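Long-range contacts in multidrug resistance protein (PDB 1YC9), which forms a trimeric outer membrane efflux channel of Vibrio cholerae and could take part in resistance to puromycin, acriflavine and tetraphenylarsonium chloride: residues V287-F292 against G311-A316; E162-A167 against N411-V416; E128-E133 against A265-E270; W27-D32 against T240-Y245; L177-Y182 against G190-A195. The protein carries 1 engineered substitution. All coordinates share one frame; numbering follows the deposited sequence.

Contact 1: V287-F292 against G311-A316; sequences VTLSAF and GAIGPA
F292 lies with one ring face over the backbone of G311. The CA of G311 is 3.9 Å from the ring centroid and only 17° off its normal, a CH-pi contact. The ring rim also meets A312: F292 CE2 is 3.7 Å from A312 CB. F292 and A312 are a bridge pair and share a face of the sheet. Chi1 of 84° sets F292 CG between the backbone N and the carbonyl carbon, and from there the ring lies over G311 CA and A312 N. This is the tight end. Between the strands three hydrogen-bonded pairs, T288 with A316, S290 with G314 and F292 with A312, each give two backbone bonds. The shortest is F292 N to A312 O, 2.9 Å.

The other end is looser. T288 OG1 is 3.8 Å from A316 CB, and a water 2.8 Å from T288 OG1 makes a weak bond to A316 O. On the opposite face L289 CD1 packs on the G314 backbone, and A291 CB meets I313 CG1 at 4.0 Å. Strand 98-111 flanks 287-292. A strand of a second subunit pairs with 311-316 and carries the sheet across the interface. This is an antiparallel beta hairpin of the trimeric beta barrel of outer membrane factors.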
# COMPACT_ATOMS: atom_id res chain seq x y z
N VAL A 287 18.37 30.57 -24.91
CA VAL A 287 18.34 31.92 -25.39
C VAL A 287 17.06 32.59 -24.81
O VAL A 287 15.98 32.00 -24.87
CB VAL A 287 18.30 32.04 -26.91
CG1 VAL A 287 18.32 33.53 -27.33
CG2 VAL A 287 19.48 31.30 -27.54
N THR A 288 17.25 33.73 -24.16
CA THR A 288 16.18 34.40 -23.43
C THR A 288 16.13 35.82 -23.95
O THR A 288 17.01 36.27 -24.74
CB THR A 288 16.40 34.34 -21.92
OG1 THR A 288 17.73 34.76 -21.67
CG2 THR A 288 16.33 32.90 -21.40
N LEU A 289 15.03 36.51 -23.68
CA LEU A 289 14.89 37.88 -24.02
C LEU A 289 14.36 38.57 -22.74
O LEU A 289 13.47 38.02 -22.05
CB LEU A 289 13.88 38.04 -25.13
CG LEU A 289 13.61 39.44 -25.65
CD1 LEU A 289 14.71 40.04 -26.47
CD2 LEU A 289 12.36 39.28 -26.59
N SER A 290 14.96 39.71 -22.42
CA SER A 290 14.55 40.50 -21.25
C SER A 290 14.41 41.93 -21.68
O SER A 290 15.07 42.41 -22.60
CB SER A 290 15.65 40.46 -20.12
OG SER A 290 15.65 39.15 -19.62
N ALA A 291 13.57 42.66 -20.97
CA ALA A 291 13.41 44.03 -21.23
C ALA A 291 12.81 44.72 -19.99
O ALA A 291 12.16 44.07 -19.17
CB ALA A 291 12.49 44.27 -22.48
N PHE A 292 13.04 46.01 -19.92
CA PHE A 292 12.34 46.85 -18.95
C PHE A 292 12.21 48.23 -19.43
O PHE A 292 12.92 48.67 -20.34
CB PHE A 292 13.10 46.80 -17.57
CG PHE A 292 14.22 47.74 -17.46
CD1 PHE A 292 14.04 49.02 -16.88
CD2 PHE A 292 15.49 47.39 -17.86
CE1 PHE A 292 15.09 49.90 -16.76
CE2 PHE A 292 16.54 48.25 -17.68
CZ PHE A 292 16.36 49.48 -17.19
N GLY A 311 15.55 52.18 -19.76
CA GLY A 311 14.99 51.03 -20.36
C GLY A 311 16.05 50.21 -21.06
O GLY A 311 17.14 50.72 -21.30
N ALA A 312 15.70 49.00 -21.31
CA ALA A 312 16.55 48.09 -22.06
C ALA A 312 15.82 46.93 -22.67
O ALA A 312 14.80 46.49 -22.19
CB ALA A 312 17.67 47.60 -21.10
N ILE A 313 16.38 46.39 -23.76
CA ILE A 313 15.91 45.18 -24.31
C ILE A 313 17.10 44.41 -24.86
O ILE A 313 17.95 44.99 -25.51
CB ILE A 313 14.90 45.41 -25.51
CG1 ILE A 313 14.42 44.09 -25.99
CG2 ILE A 313 15.44 46.34 -26.49
CD1 ILE A 313 13.11 44.17 -26.69
N GLY A 314 17.04 43.12 -24.72
CA GLY A 314 17.97 42.27 -25.47
C GLY A 314 17.97 40.81 -25.15
O GLY A 314 17.50 40.34 -24.11
N PRO A 315 18.47 40.05 -26.11
CA PRO A 315 18.61 38.61 -25.93
C PRO A 315 19.88 38.31 -25.09
O PRO A 315 20.82 39.13 -25.10
CB PRO A 315 18.73 38.12 -27.37
CG PRO A 315 19.41 39.19 -28.04
CD PRO A 315 18.92 40.48 -27.45
N ALA A 316 19.84 37.21 -24.35
CA ALA A 316 21.03 36.66 -23.65
C ALA A 316 21.09 35.18 -24.05
O ALA A 316 20.08 34.55 -24.34
CB ALA A 316 20.92 36.82 -22.17
O HOH W 1 19.70 32.82 -21.52

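Contact 2: E162-A167 against N411-V416; sequences ETVHAA and NQRALV
Q412 OE1 and the backbone O of T163 are held together by one water, which donates to both. It lies 2.7 Å from Q412 OE1 and 2.8 Å from T163 O. No direct hydrogen bond joins 162-167 to 411-416, and between these segments the water is the polar link.

The rest is van der Waals packing. T163 turns its methyl to the facing helix: CG2 is 3.7 Å from Q412 CB and 4.0 Å from R413 CG. T163 OG1 slides past V416 and meets its CG2 at 3.6 Å. That hydroxyl is also bonded to A159 O, within its own helix. V164 CG2 sits over one face of the R413 guanidinium, toward the rim, 3.7 Å from R413 NE. The bend at chi3 of R413, 82°, turns NE over toward V164. R413 NE bonds N160 OD1 on helix 117-183, just ahead of 162-167, and NH1 makes a salt bridge with E205 of helix 189-223. These bonds probably hold the plane on which the V164 methyl rests.

The segment axes run antiparallel at 162° and come no closer than 10.2 Å, so side chains and water span the gap. Such antiparallel packing of long helices is typical of the alpha-helical barrel of outer membrane factors.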
# COMPACT_ATOMS: atom_id res chain seq x y z
N GLU A 162 -31.79 -17.50 3.24
CA GLU A 162 -33.02 -18.21 2.89
C GLU A 162 -32.81 -19.72 3.03
O GLU A 162 -33.64 -20.45 3.63
CB GLU A 162 -33.44 -17.86 1.48
CG GLU A 162 -34.88 -18.18 1.18
CD GLU A 162 -35.33 -17.55 -0.12
OE1 GLU A 162 -35.02 -18.15 -1.14
OE2 GLU A 162 -35.98 -16.46 -0.10
N THR A 163 -31.71 -20.19 2.50
CA THR A 163 -31.34 -21.61 2.53
C THR A 163 -31.19 -22.18 3.95
O THR A 163 -31.73 -23.28 4.28
CB THR A 163 -30.04 -21.78 1.78
OG1 THR A 163 -30.25 -21.39 0.41
CG2 THR A 163 -29.58 -23.23 1.72
N VAL A 164 -30.51 -21.42 4.78
CA VAL A 164 -30.23 -21.88 6.15
C VAL A 164 -31.52 -21.76 7.02
O VAL A 164 -31.80 -22.64 7.84
CB VAL A 164 -28.99 -21.17 6.74
CG1 VAL A 164 -28.81 -21.46 8.24
CG2 VAL A 164 -27.72 -21.58 5.99
N HIS A 165 -32.28 -20.70 6.84
CA HIS A 165 -33.55 -20.53 7.56
C HIS A 165 -34.51 -21.69 7.21
O HIS A 165 -35.13 -22.27 8.11
CB HIS A 165 -34.15 -19.17 7.25
CG HIS A 165 -35.49 -18.95 7.87
ND1 HIS A 165 -36.64 -19.50 7.34
CD2 HIS A 165 -35.88 -18.20 8.92
CE1 HIS A 165 -37.68 -19.15 8.09
NE2 HIS A 165 -37.25 -18.34 9.04
N ALA A 166 -34.61 -22.03 5.92
CA ALA A 166 -35.48 -23.14 5.48
C ALA A 166 -35.00 -24.45 6.06
O ALA A 166 -35.83 -25.27 6.54
CB ALA A 166 -35.54 -23.24 3.98
N ALA A 167 -33.68 -24.68 6.05
CA ALA A 167 -33.15 -25.86 6.70
C ALA A 167 -33.48 -25.86 8.20
O ALA A 167 -33.82 -26.93 8.74
CB ALA A 167 -31.65 -26.02 6.48
N ASN A 411 -24.66 -28.93 0.05
CA ASN A 411 -24.77 -28.79 -1.40
C ASN A 411 -25.64 -27.61 -1.82
O ASN A 411 -25.32 -26.93 -2.77
CB ASN A 411 -25.26 -30.09 -2.05
CG ASN A 411 -24.31 -31.25 -1.83
OD1 ASN A 411 -23.13 -31.07 -1.84
ND2 ASN A 411 -24.84 -32.46 -1.73
N GLN A 412 -26.69 -27.31 -1.07
CA GLN A 412 -27.54 -26.18 -1.33
C GLN A 412 -26.76 -24.88 -1.15
O GLN A 412 -26.91 -23.97 -1.93
CB GLN A 412 -28.75 -26.16 -0.41
CG GLN A 412 -29.81 -27.16 -0.76
CD GLN A 412 -30.93 -27.18 0.29
OE1 GLN A 412 -30.70 -27.01 1.52
NE2 GLN A 412 -32.15 -27.39 -0.19
N ARG A 413 -25.93 -24.81 -0.12
CA ARG A 413 -25.13 -23.62 0.08
C ARG A 413 -24.10 -23.46 -1.03
O ARG A 413 -23.90 -22.34 -1.52
CB ARG A 413 -24.50 -23.66 1.45
CG ARG A 413 -25.60 -23.39 2.44
CD ARG A 413 -25.12 -23.23 3.83
NE ARG A 413 -24.63 -21.87 4.06
CZ ARG A 413 -23.94 -21.55 5.15
NH1 ARG A 413 -23.72 -22.49 6.06
NH2 ARG A 413 -23.48 -20.31 5.34
N ALA A 414 -23.46 -24.57 -1.41
CA ALA A 414 -22.49 -24.56 -2.51
C ALA A 414 -23.15 -24.06 -3.76
O ALA A 414 -22.61 -23.24 -4.48
CB ALA A 414 -21.87 -25.94 -2.70
N LEU A 415 -24.36 -24.55 -4.03
CA LEU A 415 -25.10 -24.07 -5.20
C LEU A 415 -25.41 -22.61 -5.19
O LEU A 415 -25.18 -21.93 -6.19
CB LEU A 415 -26.36 -24.90 -5.39
CG LEU A 415 -27.18 -24.54 -6.62
CD1 LEU A 415 -26.35 -24.60 -7.89
CD2 LEU A 415 -28.37 -25.50 -6.71
N VAL A 416 -25.93 -22.09 -4.08
CA VAL A 416 -26.27 -20.68 -3.95
C VAL A 416 -24.97 -19.87 -4.15
O VAL A 416 -24.99 -18.82 -4.77
CB VAL A 416 -26.87 -20.42 -2.54
CG1 VAL A 416 -26.49 -19.08 -1.99
CG2 VAL A 416 -28.38 -20.64 -2.54
O HOH W 2 -32.57 -25.36 2.66

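Contact 3: E128-E133 against A265-E270; sequences ELAAAE and ARWRAE
R268 NE donates to E128 OE1 at 2.8 Å, which makes a salt bridge. The bond uses the syn lone pair of OE1, on the side of the other carboxylate oxygen. It is somewhat bent, with an angle of 153° at the hydrogen. The two side chains cross at about a right angle, and their flat ends are turned 34° from each other. E128 reaches this place by a bend at chi2, -74°, which brings CD round to the arginine. The A131 methyl lies over the centre of the R268 guanidinium, with A131 CB 3.8 Å from R268 CZ. A second link passes through a water that donates to E128 OE2 and to R268 O.

Next to the salt bridge is the W267 indole. A130 CB stands over one face, 3.4 Å from the centroid of the five-membered ring and almost on its normal. This is a close CH-pi contact. A131 CB touches W267 CB, at the root of the side chain, 3.9 Å away.

The second shell steadies the arginine. R268 NH2 makes a further salt bridge with E135, two residues past the segment on the same helix, so two acids grip the head group. This charge pairing probably keeps both glutamates ionised.

Segments 128-133 and 265-270 run antiparallel, their axes 7.9 Å apart at closest approach. Helix 117-183 is backed here by helix 47-67 on the side of L129 and A132. Helix 260-281 packs through A265 and A269 on helix 326-391.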
# COMPACT_ATOMS: atom_id res chain seq x y z
N GLU A 128 0.35 14.19 -18.88
CA GLU A 128 -0.05 13.88 -17.52
C GLU A 128 -1.49 14.20 -17.28
O GLU A 128 -2.21 13.48 -16.58
CB GLU A 128 0.80 14.62 -16.46
CG GLU A 128 2.22 14.06 -16.45
CD GLU A 128 2.37 12.67 -15.82
OE1 GLU A 128 1.34 12.09 -15.30
OE2 GLU A 128 3.55 12.16 -15.85
N LEU A 129 -1.94 15.28 -17.87
CA LEU A 129 -3.36 15.60 -17.72
C LEU A 129 -4.22 14.53 -18.40
O LEU A 129 -5.25 14.12 -17.88
CB LEU A 129 -3.64 16.99 -18.28
CG LEU A 129 -5.12 17.40 -18.31
CD1 LEU A 129 -5.72 17.32 -16.91
CD2 LEU A 129 -5.28 18.80 -18.89
N ALA A 130 -3.83 14.10 -19.58
CA ALA A 130 -4.58 13.04 -20.25
C ALA A 130 -4.59 11.76 -19.43
O ALA A 130 -5.59 11.04 -19.38
CB ALA A 130 -4.04 12.76 -21.70
N ALA A 131 -3.49 11.48 -18.76
CA ALA A 131 -3.45 10.35 -17.87
C ALA A 131 -4.39 10.57 -16.68
O ALA A 131 -5.10 9.63 -16.28
CB ALA A 131 -2.02 10.06 -17.41
N ALA A 132 -4.39 11.79 -16.15
CA ALA A 132 -5.31 12.13 -15.06
C ALA A 132 -6.80 12.02 -15.45
O ALA A 132 -7.67 11.60 -14.64
CB ALA A 132 -5.00 13.46 -14.52
N GLU A 133 -7.07 12.37 -16.69
CA GLU A 133 -8.44 12.24 -17.21
C GLU A 133 -8.86 10.77 -17.24
O GLU A 133 -9.94 10.41 -16.78
CB GLU A 133 -8.54 12.89 -18.58
CG GLU A 133 -8.50 14.40 -18.53
CD GLU A 133 -8.41 15.07 -19.90
OE1 GLU A 133 -8.24 14.35 -20.89
OE2 GLU A 133 -8.50 16.32 -19.94
N ALA A 265 -1.29 4.81 -18.39
CA ALA A 265 0.12 4.41 -18.44
C ALA A 265 0.74 4.74 -19.77
O ALA A 265 1.92 5.11 -19.82
CB ALA A 265 0.28 2.92 -18.11
N ARG A 266 -0.03 4.61 -20.85
CA ARG A 266 0.41 5.08 -22.16
C ARG A 266 0.87 6.53 -22.11
O ARG A 266 2.00 6.85 -22.49
CB ARG A 266 -0.70 4.91 -23.19
CG ARG A 266 -0.34 5.40 -24.58
CD ARG A 266 -0.78 4.47 -25.70
N TRP A 267 -0.01 7.40 -21.63
CA TRP A 267 0.24 8.82 -21.62
C TRP A 267 1.44 9.15 -20.68
O TRP A 267 2.16 10.09 -20.93
CB TRP A 267 -1.00 9.58 -21.14
CG TRP A 267 -1.98 9.77 -22.20
CD1 TRP A 267 -3.23 9.23 -22.26
CD2 TRP A 267 -1.80 10.52 -23.39
NE1 TRP A 267 -3.85 9.62 -23.43
CE2 TRP A 267 -3.00 10.41 -24.14
CE3 TRP A 267 -0.76 11.31 -23.89
CZ2 TRP A 267 -3.19 11.09 -25.36
CZ3 TRP A 267 -0.95 11.99 -25.11
CH2 TRP A 267 -2.15 11.85 -25.83
N ARG A 268 1.61 8.39 -19.62
CA ARG A 268 2.68 8.67 -18.67
C ARG A 268 4.01 8.29 -19.28
O ARG A 268 5.03 9.01 -19.06
CB ARG A 268 2.46 7.99 -17.36
CG ARG A 268 1.40 8.66 -16.55
CD ARG A 268 1.59 8.56 -15.10
NE ARG A 268 0.63 9.49 -14.52
CZ ARG A 268 -0.53 9.14 -14.03
NH1 ARG A 268 -1.34 10.09 -13.54
NH2 ARG A 268 -0.91 7.85 -14.04
N ALA A 269 4.01 7.25 -20.09
CA ALA A 269 5.20 6.89 -20.87
C ALA A 269 5.54 7.97 -21.94
O ALA A 269 6.68 8.37 -22.10
CB ALA A 269 5.06 5.52 -21.48
N GLU A 270 4.51 8.53 -22.60
CA GLU A 270 4.72 9.72 -23.42
C GLU A 270 5.33 10.92 -22.69
O GLU A 270 6.23 11.55 -23.20
CB GLU A 270 3.40 10.15 -24.10
CG GLU A 270 3.64 11.25 -25.14
CD GLU A 270 4.72 10.88 -26.14
OE1 GLU A 270 4.53 9.81 -26.75
OE2 GLU A 270 5.75 11.62 -26.27
O HOH W 3 5.27 10.13 -16.60

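Contact 4: W27-D32 against T240-Y245; sequences WQRYQD and TLTSRY
R29 reaches across to T242 and R244. From CB the chain runs to CG, which is 4.1 Å from R244 NH1 and also lies over the Y30 ring. CD is tight against R244 over one guanidinium face, 3.1 Å from R244 NH1. Beyond it the chain bends at chi3, -109°, which sets R29 NE 3.4 Å from R244 NH1. Both are donors, so no hydrogen bond forms. R29 NE donates a hydrogen bond to a water instead. The two guanidiniums stack with an offset, R29 NE over the R244 face and R244 NE over the R29 face, centres 4.0 Å and planes 28° apart. At the tip, R29 NH1 donates to T242 O at 3.0 Å. That oxygen lies in the guanidinium plane, but the donor stands well above the carbonyl plane.

Near Y30 the backbones join directly: T240 N donates to Y30 O at 2.8 Å. The Q31 and T240 side chains cross obliquely, Q31 NE2 3.3 Å from T240 CG2. Further waters link the two segments.

Two like charges thus lie face to face. D426 of helix 398-433 forms a salt bridge with R244 NH1 and also bonds Y30 OH. Its negative charge probably offsets the repulsion, while T242 O and water accept R29 N-H groups.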
# COMPACT_ATOMS: atom_id res chain seq x y z
N TRP A 27 -24.56 -0.99 -14.64
CA TRP A 27 -25.22 -1.65 -13.52
C TRP A 27 -26.74 -1.73 -13.72
O TRP A 27 -27.41 -2.58 -13.12
CB TRP A 27 -24.95 -0.90 -12.22
CG TRP A 27 -25.22 0.58 -12.31
CD1 TRP A 27 -26.41 1.21 -12.07
CD2 TRP A 27 -24.28 1.60 -12.64
NE1 TRP A 27 -26.26 2.56 -12.24
CE2 TRP A 27 -24.96 2.83 -12.60
CE3 TRP A 27 -22.92 1.60 -13.00
CZ2 TRP A 27 -24.35 4.03 -12.90
CZ3 TRP A 27 -22.30 2.80 -13.29
CH2 TRP A 27 -23.02 4.01 -13.24
N GLN A 28 -27.26 -0.85 -14.58
CA GLN A 28 -28.68 -0.85 -14.89
C GLN A 28 -29.13 -2.15 -15.54
O GLN A 28 -30.31 -2.49 -15.45
CB GLN A 28 -29.08 0.38 -15.74
CG GLN A 28 -29.01 1.69 -14.99
CD GLN A 28 -29.23 2.90 -15.89
OE1 GLN A 28 -29.24 2.78 -17.12
NE2 GLN A 28 -29.35 4.04 -15.30
N ARG A 29 -28.22 -2.87 -16.18
CA ARG A 29 -28.61 -4.10 -16.82
C ARG A 29 -29.11 -5.16 -15.84
O ARG A 29 -29.81 -6.07 -16.25
CB ARG A 29 -27.54 -4.60 -17.80
CG ARG A 29 -26.59 -5.68 -17.34
CD ARG A 29 -25.69 -6.20 -18.48
NE ARG A 29 -26.00 -7.56 -18.94
CZ ARG A 29 -26.34 -7.92 -20.19
NH1 ARG A 29 -26.57 -9.20 -20.47
NH2 ARG A 29 -26.47 -7.02 -21.17
N TYR A 30 -28.82 -5.01 -14.54
CA TYR A 30 -29.29 -5.98 -13.54
C TYR A 30 -30.73 -5.73 -13.04
O TYR A 30 -31.26 -6.51 -12.26
CB TYR A 30 -28.28 -6.10 -12.36
CG TYR A 30 -26.90 -6.37 -12.86
CD1 TYR A 30 -26.60 -7.56 -13.50
CD2 TYR A 30 -25.90 -5.40 -12.76
CE1 TYR A 30 -25.35 -7.80 -14.01
CE2 TYR A 30 -24.60 -5.66 -13.27
CZ TYR A 30 -24.34 -6.85 -13.86
OH TYR A 30 -23.09 -7.11 -14.40
N GLN A 31 -31.32 -4.60 -13.42
CA GLN A 31 -32.75 -4.37 -13.27
C GLN A 31 -33.12 -4.29 -11.80
O GLN A 31 -34.21 -4.71 -11.39
CB GLN A 31 -33.55 -5.47 -14.01
CG GLN A 31 -33.41 -5.37 -15.54
CD GLN A 31 -34.20 -6.46 -16.29
OE1 GLN A 31 -35.42 -6.44 -16.29
NE2 GLN A 31 -33.51 -7.40 -16.92
N ASP A 32 -32.18 -3.79 -11.01
CA ASP A 32 -32.37 -3.62 -9.58
C ASP A 32 -32.25 -2.16 -9.18
O ASP A 32 -31.16 -1.57 -9.09
CB ASP A 32 -31.38 -4.50 -8.81
CG ASP A 32 -31.60 -4.45 -7.34
OD1 ASP A 32 -31.22 -5.44 -6.68
OD2 ASP A 32 -32.15 -3.49 -6.74
N THR A 240 -31.37 -9.28 -11.74
CA THR A 240 -31.66 -10.05 -12.94
C THR A 240 -30.39 -10.20 -13.73
O THR A 240 -29.79 -9.23 -14.14
CB THR A 240 -32.77 -9.36 -13.79
OG1 THR A 240 -33.99 -9.36 -13.06
CG2 THR A 240 -33.06 -10.14 -15.05
N LEU A 241 -29.98 -11.44 -13.90
CA LEU A 241 -28.79 -11.78 -14.64
C LEU A 241 -29.19 -12.27 -16.01
O LEU A 241 -29.91 -13.26 -16.11
CB LEU A 241 -28.05 -12.88 -13.90
CG LEU A 241 -26.54 -12.83 -13.73
CD1 LEU A 241 -26.12 -11.42 -13.30
CD2 LEU A 241 -26.13 -13.86 -12.72
N THR A 242 -28.71 -11.60 -17.05
CA THR A 242 -28.88 -11.99 -18.45
C THR A 242 -27.52 -12.39 -19.02
O THR A 242 -26.56 -11.66 -18.82
CB THR A 242 -29.39 -10.78 -19.25
OG1 THR A 242 -30.67 -10.36 -18.77
CG2 THR A 242 -29.64 -11.13 -20.71
N SER A 243 -27.44 -13.51 -19.74
CA SER A 243 -26.24 -13.84 -20.53
C SER A 243 -26.03 -12.80 -21.66
O SER A 243 -27.00 -12.28 -22.23
CB SER A 243 -26.31 -15.25 -21.12
OG SER A 243 -27.24 -15.29 -22.17
N ARG A 244 -24.77 -12.53 -21.97
CA ARG A 244 -24.40 -11.30 -22.68
C ARG A 244 -24.72 -11.24 -24.18
O ARG A 244 -25.30 -10.25 -24.64
CB ARG A 244 -22.91 -11.02 -22.49
CG ARG A 244 -22.55 -10.62 -21.07
CD ARG A 244 -22.02 -9.20 -20.96
NE ARG A 244 -22.33 -8.63 -19.67
CZ ARG A 244 -22.43 -7.33 -19.42
NH1 ARG A 244 -22.73 -6.92 -18.20
NH2 ARG A 244 -22.24 -6.41 -20.38
N TYR A 245 -24.34 -12.31 -24.90
CA TYR A 245 -24.27 -12.38 -26.39
C TYR A 245 -22.81 -12.22 -26.85
O TYR A 245 -22.47 -11.30 -27.60
CB TYR A 245 -25.19 -11.37 -27.13
CG TYR A 245 -26.57 -11.93 -27.50
CD1 TYR A 245 -27.06 -11.81 -28.80
CD2 TYR A 245 -27.36 -12.59 -26.54
CE1 TYR A 245 -28.31 -12.33 -29.15
CE2 TYR A 245 -28.62 -13.10 -26.87
CZ TYR A 245 -29.09 -12.97 -28.18
OH TYR A 245 -30.32 -13.47 -28.53
O HOH W 4 -25.49 -9.86 -17.28
O HOH W 5 -28.52 -8.70 -16.52
O HOH W 6 -34.37 -7.52 -11.13

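Contact 5: L177-Y182 against G190-A195; sequences LLEKRY and GSVSQA
V192 points its two methyls at different residues of helix 117-183. Its chi1 of 171° puts CG1 anti to the backbone N and leaves CG2 beside it. CG2 meets Y182 CB at 3.6 Å and L178 O at the same distance. CG1 meets E179 CG at 3.8 Å. Both E179 and Y182 cross the valine at about a right angle. The E179 carboxylate forms a salt bridge with K196, one turn beyond V192, while its CG does the packing.

L178 comes from the other helix and points toward 190-195. Its CD2 does the touching. It lies 3.6 Å from S191 O and 4.0 Å from S191 CB, and it meets A195 CB at 3.9 Å. One leucine methyl thus reaches both S191 and A195, residues one turn apart. S191 OG turns to E187 and bonds its carboxylate. There is no hydrogen bond between the segments, and the contact is made by carbon and by backbone oxygens.

Y398 of helix 398-433 also touches L178, S191 and A195, and Y391 of helix 326-391 touches L178. The segment axes are antiparallel, at 162°, and approach to 9.2 Å. Only a short turn separates helices 117-183 and 189-223. This is an antiparallel helical hairpin, consistent with the paired helices at the periplasmic end of the helical barrel, as in TolC.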
# COMPACT_ATOMS: atom_id res chain seq x y z
N LEU A 177 -40.57 -34.31 15.82
CA LEU A 177 -40.92 -35.68 15.48
C LEU A 177 -40.18 -36.67 16.38
O LEU A 177 -40.79 -37.61 16.90
CB LEU A 177 -40.60 -36.01 14.02
CG LEU A 177 -40.92 -37.46 13.63
CD1 LEU A 177 -42.40 -37.76 13.71
CD2 LEU A 177 -40.39 -37.76 12.24
N LEU A 178 -38.87 -36.48 16.55
CA LEU A 178 -38.06 -37.42 17.31
C LEU A 178 -38.44 -37.38 18.79
O LEU A 178 -38.33 -38.38 19.45
CB LEU A 178 -36.56 -37.13 17.18
CG LEU A 178 -35.79 -37.93 16.12
CD1 LEU A 178 -36.42 -37.74 14.73
CD2 LEU A 178 -34.32 -37.52 16.11
N GLU A 179 -38.89 -36.23 19.25
CA GLU A 179 -39.31 -36.08 20.63
C GLU A 179 -40.64 -36.80 20.88
O GLU A 179 -40.81 -37.42 21.94
CB GLU A 179 -39.44 -34.61 20.99
CG GLU A 179 -38.12 -33.98 21.40
CD GLU A 179 -38.31 -32.61 22.04
OE1 GLU A 179 -39.01 -31.78 21.43
OE2 GLU A 179 -37.77 -32.39 23.16
N LYS A 180 -41.59 -36.67 19.94
CA LYS A 180 -42.86 -37.37 20.02
C LYS A 180 -42.60 -38.88 20.00
O LYS A 180 -43.15 -39.64 20.82
CB LYS A 180 -43.81 -36.92 18.89
N ARG A 181 -41.68 -39.32 19.13
CA ARG A 181 -41.31 -40.72 19.07
C ARG A 181 -40.64 -41.23 20.34
O ARG A 181 -41.00 -42.30 20.83
CB ARG A 181 -40.40 -41.01 17.91
CG ARG A 181 -41.16 -40.99 16.58
CD ARG A 181 -40.29 -41.24 15.38
NE ARG A 181 -39.56 -42.52 15.42
CZ ARG A 181 -39.73 -43.54 14.58
NH1 ARG A 181 -40.63 -43.50 13.61
NH2 ARG A 181 -38.99 -44.63 14.71
N TYR A 182 -39.64 -40.49 20.82
CA TYR A 182 -38.95 -40.85 22.03
C TYR A 182 -39.97 -40.96 23.20
O TYR A 182 -39.89 -41.86 24.02
CB TYR A 182 -37.88 -39.81 22.32
CG TYR A 182 -37.29 -39.88 23.67
CD1 TYR A 182 -36.47 -40.93 24.04
CD2 TYR A 182 -37.56 -38.89 24.62
CE1 TYR A 182 -35.91 -40.99 25.29
CE2 TYR A 182 -37.01 -38.96 25.90
CZ TYR A 182 -36.19 -40.00 26.21
OH TYR A 182 -35.63 -40.12 27.44
N GLY A 190 -30.48 -40.20 22.77
CA GLY A 190 -29.30 -39.89 21.97
C GLY A 190 -29.64 -39.23 20.66
O GLY A 190 -29.07 -38.20 20.33
N SER A 191 -30.61 -39.78 19.96
CA SER A 191 -31.09 -39.25 18.71
C SER A 191 -31.70 -37.90 18.90
O SER A 191 -31.42 -36.98 18.14
CB SER A 191 -32.12 -40.18 18.07
OG SER A 191 -31.48 -41.40 17.75
N VAL A 192 -32.50 -37.77 19.94
CA VAL A 192 -33.17 -36.53 20.25
C VAL A 192 -32.11 -35.46 20.54
O VAL A 192 -32.21 -34.35 20.04
CB VAL A 192 -34.10 -36.71 21.49
CG1 VAL A 192 -34.65 -35.36 21.98
CG2 VAL A 192 -35.25 -37.69 21.16
N SER A 193 -31.09 -35.82 21.30
CA SER A 193 -30.09 -34.86 21.73
C SER A 193 -29.26 -34.40 20.51
O SER A 193 -28.94 -33.23 20.38
CB SER A 193 -29.18 -35.43 22.80
OG SER A 193 -29.93 -35.72 23.99
N GLN A 194 -28.96 -35.33 19.63
CA GLN A 194 -28.20 -35.06 18.43
C GLN A 194 -28.96 -34.10 17.55
O GLN A 194 -28.37 -33.13 17.04
CB GLN A 194 -27.88 -36.34 17.69
CG GLN A 194 -26.77 -36.20 16.64
CD GLN A 194 -25.43 -35.94 17.25
OE1 GLN A 194 -24.78 -36.85 17.68
NE2 GLN A 194 -25.02 -34.67 17.31
N ALA A 195 -30.25 -34.32 17.42
CA ALA A 195 -31.10 -33.52 16.58
C ALA A 195 -31.23 -32.12 17.10
O ALA A 195 -31.30 -31.15 16.33
CB ALA A 195 -32.46 -34.15 16.41

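In the fold
The contacts are spread along an elongated chain. Contact 1 is in the beta sheet at one end, and contact 5 is in the helical hairpin at the other, with centres about 103 Å apart. Contacts 2, 3 and 5 all use helix 117-183. Contact 3 lies about 36 Å from contact 1 and about 48 Å from contact 2, between centres. Contact 2 is about 24 Å from both contact 4 and contact 5, between centres, and about 9 Å from each by nearest atoms. None of the five touch. Helix 260-281 of contact 3 leads into strand 286-298 of contact 1. Next to contact 1, a bound octyl glucoside detergent lies about 8 Å from G311.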